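Local atomic coordinates of Aureochrome1 (Vaucheria frigida, PDB entry 3UE6), a protein that probably acts as a blue-light photoreceptor, using a LOV domain of the PAS fold that holds flavin mononucleotide as its chromophore. Residues K105-L113 with W124-R133. Sequence-based numbering, arbitrary orientation.
With FMN (flavin mononucleotide), chain G.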
ATOM      1  N   LYS A 105       3.478  10.873  16.464  1.00 82.50           N
ATOM      2  CA  LYS A 105       3.935  12.136  15.886  1.00 79.08           C
ATOM      3  C   LYS A 105       3.783  12.207  14.366  1.00 84.64           C
ATOM      4  O   LYS A 105       4.011  13.255  13.764  1.00 95.60           O
ATOM      5  CB  LYS A 105       5.389  12.425  16.279  1.00 70.07           C
ATOM      6  CG  LYS A 105       5.589  12.818  17.739  1.00 74.83           C
ATOM      7  CD  LYS A 105       7.000  13.349  17.968  1.00 78.44           C
ATOM      8  CE  LYS A 105       7.449  13.204  19.417  1.00 83.34           C
ATOM      9  NZ  LYS A 105       6.605  13.965  20.377  1.00 89.37           N
ATOM     10  N   GLY A 106       3.410  11.093  13.749  1.00 78.10           N
ATOM     11  CA  GLY A 106       3.115  11.081  12.327  1.00 75.32           C
ATOM     12  C   GLY A 106       4.315  11.046  11.398  1.00 74.66           C
ATOM     13  O   GLY A 106       4.176  11.224  10.193  1.00 86.34           O
ATOM     14  N   VAL A 107       5.497  10.809  11.952  1.00 69.80           N
ATOM     15  CA  VAL A 107       6.705  10.683  11.144  1.00 70.82           C
ATOM     16  C   VAL A 107       7.040   9.218  10.846  1.00 72.54           C
ATOM     17  O   VAL A 107       6.857   8.345  11.693  1.00 77.85           O
ATOM     18  CB  VAL A 107       7.909  11.390  11.808  1.00 78.82           C
ATOM     19  CG1 VAL A 107       7.655  11.610  13.289  1.00 85.78           C
ATOM     20  CG2 VAL A 107       9.195  10.606  11.581  1.00 75.08           C
ATOM     21  N   ASP A 108       7.510   8.958   9.629  1.00 78.53           N
ATOM     22  CA  ASP A 108       7.906   7.613   9.210  1.00 80.48           C
ATOM     23  C   ASP A 108       9.268   7.246   9.781  1.00 85.75           C
ATOM     24  O   ASP A 108      10.216   8.028   9.681  1.00 91.98           O
ATOM     25  CB  ASP A 108       8.002   7.520   7.682  1.00 79.14           C
ATOM     26  CG  ASP A 108       6.729   7.942   6.975  1.00 78.60           C
ATOM     27  OD1 ASP A 108       5.649   7.945   7.605  1.00 70.94           O
ATOM     28  OD2 ASP A 108       6.815   8.257   5.770  1.00 57.41           O
ATOM     29  N   THR A 109       9.379   6.054  10.359  1.00 77.50           N
ATOM     30  CA  THR A 109      10.681   5.556  10.789  1.00 81.20           C
ATOM     31  C   THR A 109      10.808   4.056  10.593  1.00 78.51           C
ATOM     32  O   THR A 109       9.844   3.369  10.250  1.00 77.40           O
ATOM     33  CB  THR A 109      10.975   5.861  12.263  1.00 85.56           C
ATOM     34  OG1 THR A 109       9.924   5.344  13.084  1.00 76.26           O
ATOM     35  CG2 THR A 109      11.113   7.365  12.492  1.00 98.83           C
ATOM     36  N   SER A 110      12.017   3.557  10.817  1.00 78.19           N
ATOM     37  CA  SER A 110      12.278   2.132  10.791  1.00 70.11           C
ATOM     38  C   SER A 110      13.052   1.737  12.039  1.00 70.52           C
ATOM     39  O   SER A 110      13.897   2.491  12.528  1.00 68.60           O
ATOM     40  CB  SER A 110      13.045   1.745   9.529  1.00 67.01           C
ATOM     41  OG  SER A 110      14.205   2.534   9.370  1.00 70.88           O
ATOM     42  N   VAL A 111      12.738   0.558  12.562  1.00 71.45           N
ATOM     43  CA  VAL A 111      13.392   0.060  13.761  1.00 70.96           C
ATOM     44  C   VAL A 111      13.725  -1.415  13.610  1.00 70.77           C
ATOM     45  O   VAL A 111      13.008  -2.153  12.934  1.00 74.46           O
ATOM     46  CB  VAL A 111      12.504   0.239  15.003  1.00 70.27           C
ATOM     47  CG1 VAL A 111      13.304  -0.050  16.258  1.00 65.48           C
ATOM     48  CG2 VAL A 111      11.941   1.641  15.049  1.00 75.31           C
ATOM     49  N   CYS A 112      14.815  -1.838  14.239  1.00 63.32           N
ATOM     50  CA  CYS A 112      15.181  -3.243  14.271  1.00 69.79           C
ATOM     51  C   CYS A 112      14.957  -3.810  15.675  1.00 74.40           C
ATOM     52  O   CYS A 112      15.615  -3.400  16.635  1.00 73.43           O
ATOM     53  CB  CYS A 112      16.636  -3.427  13.833  1.00 70.77           C
ATOM     54  SG  CYS A 112      17.149  -5.155  13.687  1.00 77.13           S
ATOM     55  N   LEU A 113      14.016  -4.743  15.787  1.00 69.10           N
ATOM     56  CA  LEU A 113      13.695  -5.368  17.069  1.00 67.51           C
ATOM     57  C   LEU A 113      13.436  -6.871  16.939  1.00 69.29           C
ATOM     58  O   LEU A 113      13.138  -7.372  15.850  1.00 61.66           O
ATOM     59  CB  LEU A 113      12.502  -4.680  17.745  1.00 61.70           C
ATOM     60  CG  LEU A 113      11.270  -4.239  16.944  1.00 63.61           C
ATOM     61  CD1 LEU A 113      10.926  -5.180  15.801  1.00 65.89           C
ATOM     62  CD2 LEU A 113      10.078  -4.071  17.875  1.00 45.94           C
ATOM     63  N   TRP A 124      15.158 -11.261  14.134  1.00 78.96           N
ATOM     64  CA  TRP A 124      15.315  -9.813  14.188  1.00 72.98           C
ATOM     65  C   TRP A 124      14.630  -9.150  13.003  1.00 72.25           C
ATOM     66  O   TRP A 124      14.817  -9.557  11.855  1.00 72.36           O
ATOM     67  CB  TRP A 124      16.784  -9.412  14.276  1.00 60.54           C
ATOM     68  CG  TRP A 124      17.328  -9.623  15.634  1.00 66.55           C
ATOM     69  CD1 TRP A 124      17.911 -10.760  16.112  1.00 60.69           C
ATOM     70  CD2 TRP A 124      17.321  -8.699  16.719  1.00 68.74           C
ATOM     71  NE1 TRP A 124      18.282 -10.596  17.424  1.00 58.53           N
ATOM     72  CE2 TRP A 124      17.922  -9.321  17.827  1.00 69.16           C
ATOM     73  CE3 TRP A 124      16.867  -7.378  16.869  1.00 66.20           C
ATOM     74  CZ2 TRP A 124      18.090  -8.700  19.054  1.00 53.61           C
ATOM     75  CZ3 TRP A 124      17.031  -6.754  18.092  1.00 68.68           C
ATOM     76  CH2 TRP A 124      17.634  -7.412  19.165  1.00 69.90           C
ATOM     77  N   ASN A 125      13.828  -8.130  13.295  1.00 71.16           N
ATOM     78  CA  ASN A 125      12.993  -7.490  12.288  1.00 65.73           C
ATOM     79  C   ASN A 125      13.362  -6.032  12.034  1.00 57.22           C
ATOM     80  O   ASN A 125      13.139  -5.180  12.891  1.00 66.39           O
ATOM     81  CB  ASN A 125      11.522  -7.587  12.714  1.00 66.98           C
ATOM     82  CG  ASN A 125      10.571  -7.016  11.683  1.00 63.54           C
ATOM     83  OD1 ASN A 125      10.973  -6.684  10.572  1.00 64.58           O
ATOM     84  ND2 ASN A 125       9.297  -6.912  12.045  1.00 51.18           N
ATOM     85  N   LEU A 126      13.943  -5.751  10.866  1.00 60.28           N
ATOM     86  CA  LEU A 126      14.097  -4.368  10.402  1.00 59.48           C
ATOM     87  C   LEU A 126      12.770  -3.927   9.809  1.00 57.32           C
ATOM     88  O   LEU A 126      12.401  -4.308   8.697  1.00 63.40           O
ATOM     89  CB  LEU A 126      15.208  -4.210   9.359  1.00 66.31           C
ATOM     90  CG  LEU A 126      15.378  -2.782   8.809  1.00 67.14           C
ATOM     91  CD1 LEU A 126      15.394  -1.751   9.936  1.00 62.82           C
ATOM     92  CD2 LEU A 126      16.624  -2.640   7.938  1.00 60.12           C
ATOM     93  N   PHE A 127      12.052  -3.122  10.570  1.00 54.57           N
ATOM     94  CA  PHE A 127      10.663  -2.865  10.278  1.00 61.55           C
ATOM     95  C   PHE A 127      10.436  -1.372   9.979  1.00 62.55           C
ATOM     96  O   PHE A 127      10.841  -0.509  10.752  1.00 57.71           O
ATOM     97  CB  PHE A 127       9.831  -3.380  11.455  1.00 59.05           C
ATOM     98  CG  PHE A 127       8.639  -2.552  11.769  1.00 62.65           C
ATOM     99  CD1 PHE A 127       7.535  -2.568  10.938  1.00 73.78           C
ATOM    100  CD2 PHE A 127       8.602  -1.785  12.918  1.00 58.66           C
ATOM    101  CE1 PHE A 127       6.425  -1.812  11.232  1.00 71.95           C
ATOM    102  CE2 PHE A 127       7.493  -1.031  13.221  1.00 67.27           C
ATOM    103  CZ  PHE A 127       6.402  -1.043  12.377  1.00 69.06           C
ATOM    104  N   PHE A 128       9.822  -1.081   8.833  1.00 55.32           N
ATOM    105  CA  PHE A 128       9.524   0.293   8.437  1.00 68.71           C
ATOM    106  C   PHE A 128       8.020   0.559   8.459  1.00 69.87           C
ATOM    107  O   PHE A 128       7.219  -0.308   8.103  1.00 68.63           O
ATOM    108  CB  PHE A 128      10.101   0.607   7.052  1.00 78.69           C
ATOM    109  CG  PHE A 128       9.705   1.970   6.514  1.00 89.49           C
ATOM    110  CD1 PHE A 128      10.406   3.111   6.879  1.00 96.45           C
ATOM    111  CD2 PHE A 128       8.648   2.102   5.624  1.00 86.84           C
ATOM    112  CE1 PHE A 128      10.050   4.362   6.379  1.00 84.33           C
ATOM    113  CE2 PHE A 128       8.290   3.345   5.123  1.00 84.21           C
ATOM    114  CZ  PHE A 128       8.989   4.475   5.500  1.00 79.59           C
ATOM    115  N   VAL A 129       7.648   1.764   8.879  1.00 67.34           N
ATOM    116  CA  VAL A 129       6.246   2.159   8.945  1.00 66.47           C
ATOM    117  C   VAL A 129       6.037   3.554   8.340  1.00 75.32           C
ATOM    118  O   VAL A 129       6.864   4.452   8.517  1.00 70.35           O
ATOM    119  CB  VAL A 129       5.714   2.115  10.401  1.00 68.71           C
ATOM    120  CG1 VAL A 129       6.577   2.957  11.330  1.00 66.83           C
ATOM    121  CG2 VAL A 129       4.266   2.565  10.456  1.00 76.93           C
ATOM    122  N   ALA A 130       4.941   3.723   7.605  1.00 82.04           N
ATOM    123  CA  ALA A 130       4.624   5.007   6.984  1.00 75.67           C
ATOM    124  C   ALA A 130       3.134   5.314   7.039  1.00 70.75           C
ATOM    125  O   ALA A 130       2.304   4.484   6.663  1.00 65.56           O
ATOM    126  CB  ALA A 130       5.121   5.049   5.543  1.00 63.14           C
ATOM    127  N   GLY A 131       2.805   6.513   7.513  1.00 70.74           N
ATOM    128  CA  GLY A 131       1.425   6.959   7.577  1.00 63.23           C
ATOM    129  C   GLY A 131       0.934   7.494   6.242  1.00 66.69           C
ATOM    130  O   GLY A 131       1.668   8.160   5.508  1.00 59.16           O
ATOM    131  N   LEU A 132      -0.317   7.192   5.920  1.00 68.40           N
ATOM    132  CA  LEU A 132      -0.939   7.694   4.707  1.00 69.91           C
ATOM    133  C   LEU A 132      -2.015   8.708   5.083  1.00 81.66           C
ATOM    134  O   LEU A 132      -2.871   8.423   5.916  1.00 91.75           O
ATOM    135  CB  LEU A 132      -1.525   6.533   3.906  1.00 69.66           C
ATOM    136  CG  LEU A 132      -0.546   5.374   3.725  1.00 73.46           C
ATOM    137  CD1 LEU A 132      -1.218   4.165   3.085  1.00 74.58           C
ATOM    138  CD2 LEU A 132       0.661   5.824   2.913  1.00 67.23           C
ATOM    139  N   ARG A 133      -1.968   9.889   4.471  1.00 77.86           N
ATOM    140  CA  ARG A 133      -2.866  10.978   4.849  1.00 78.36           C
ATOM    141  C   ARG A 133      -3.853  11.300   3.741  1.00 82.92           C
ATOM    142  O   ARG A 133      -3.573  11.068   2.566  1.00 89.89           O
ATOM    143  CB  ARG A 133      -2.065  12.229   5.198  1.00 66.39           C
ATOM    144  CG  ARG A 133      -1.115  12.041   6.360  1.00 77.13           C
ATOM    145  CD  ARG A 133      -0.008  13.069   6.335  1.00 85.30           C
ATOM    146  NE  ARG A 133       1.021  12.780   7.329  1.00 89.13           N
ATOM    147  CZ  ARG A 133       0.962  13.166   8.599  1.00 89.21           C
ATOM    148  NH1 ARG A 133      -0.081  13.859   9.040  1.00 86.02           N
ATOM    149  NH2 ARG A 133       1.948  12.858   9.430  1.00 83.86           N
TER
HETATM  150  N1  FMN G 500       5.545  -3.770  15.873  1.00 74.23           N
HETATM  151  C2  FMN G 500       6.378  -4.869  15.854  1.00 66.25           C
HETATM  152  O2  FMN G 500       6.953  -5.224  16.886  1.00 62.07           O
HETATM  153  N3  FMN G 500       6.566  -5.568  14.681  1.00 64.57           N
HETATM  154  C4  FMN G 500       5.925  -5.179  13.527  1.00 64.68           C
HETATM  155  O4  FMN G 500       6.091  -5.802  12.484  1.00 61.75           O
HETATM  156  C4A FMN G 500       5.084  -4.074  13.544  1.00 75.93           C
HETATM  157  N5  FMN G 500       4.429  -3.665  12.395  1.00 82.66           N
HETATM  158  C5A FMN G 500       3.598  -2.565  12.422  1.00 82.23           C
HETATM  159  C6  FMN G 500       2.947  -2.164  11.264  1.00 86.00           C
HETATM  160  C7  FMN G 500       2.108  -1.056  11.275  1.00 81.26           C
HETATM  161  C7M FMN G 500       1.407  -0.628  10.015  1.00 75.05           C
HETATM  162  C8  FMN G 500       1.921  -0.349  12.457  1.00 80.38           C
HETATM  163  C8M FMN G 500       1.014   0.845  12.465  1.00 82.15           C
HETATM  164  C9  FMN G 500       2.573  -0.750  13.618  1.00 82.27           C
HETATM  165  C9A FMN G 500       3.415  -1.861  13.605  1.00 79.75           C
HETATM  166  N10 FMN G 500       4.062  -2.282  14.756  1.00 66.57           N
HETATM  167  C10 FMN G 500       4.899  -3.372  14.724  1.00 69.83           C
HETATM  168  C1' FMN G 500       3.917  -1.546  16.053  1.00 67.72           C
HETATM  169  C2' FMN G 500       2.737  -1.981  16.904  1.00 69.10           C
HETATM  170  O2' FMN G 500       1.600  -2.166  16.099  1.00 73.45           O
HETATM  171  C3' FMN G 500       2.476  -0.904  17.953  1.00 74.42           C
HETATM  172  O3' FMN G 500       2.173   0.328  17.335  1.00 71.98           O
HETATM  173  C4' FMN G 500       3.703  -0.749  18.846  1.00 78.42           C
HETATM  174  O4' FMN G 500       3.922  -1.960  19.531  1.00 80.41           O
HETATM  175  C5' FMN G 500       3.563   0.373  19.869  1.00 76.59           C
HETATM  176  O5' FMN G 500       2.245   0.410  20.375  1.00 79.39           O
HETATM  177  P   FMN G 500       1.878  -0.163  21.835  1.00 73.98           P
HETATM  178  O1P FMN G 500       2.144  -1.650  21.827  1.00 84.42           O
HETATM  179  O2P FMN G 500       0.420   0.077  22.132  1.00 76.11           O
HETATM  180  O3P FMN G 500       2.715   0.496  22.904  1.00 66.85           O
HETATM  181  O   HOH W   1       4.513   8.466   4.360  1.00 74.82           O
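Val-111 and Phe-127 form a hydrogen-bonded antiparallel pair in the hairpin of strands 109-116 and 122-133, Val-111 N giving to Phe-127 O (2.8 Å) and Phe-127 N to Val-111 O. Leu-113 and Asn-125 repeat this two-bond pattern; Ser-110 with Phe-128 and Cys-112 with Leu-126 are the non-hydrogen-bonded pairs between. Along each strand the side chains alternate between the two faces. Val-111, Leu-113, Asn-125 and Phe-127 share the flavin side.

Along Phe-127, CB lies 3.7 Å from Val-111 O. CG meets FMN C4, and CD1 lies 3.6 Å from FMN N5. CE1 and CZ reach N5 and C5A, and CE2 lies 3.8 Å from FMN C10. FMN C4A sits over one ring face, offset toward the rim. With an alanine in place of Phe-127, this part of the isoalloxazine is likely to lose an aromatic neighbour, a gap opening beside N5. Leu-113 CD2 meets FMN O2, while the Asn-125 amide is held by Asn-115 OD1 and Ser-147 N.

On the other face, Phe-128 has CG anti to its own N (chi1 174°), which brings the ring beside strand 109-116, with Ser-110 CB at its edge and CZ 3.9 Å from Asp-108 CB. Asp-108 OD1 accepts from Gly-131 N (3.2 Å), and a water links OD2 to Gly-131 O.

Mainly main-chain bonds hold the hairpin, Asp-108 adding a side-chain bond at one end, while Leu-113, Asn-125 and Phe-127 give the flavin two apolar groups and one amide; Asn-82, Arg-84, Gln-87, Arg-100 and Asn-115 supply hydrogen bonds in this LOV pocket.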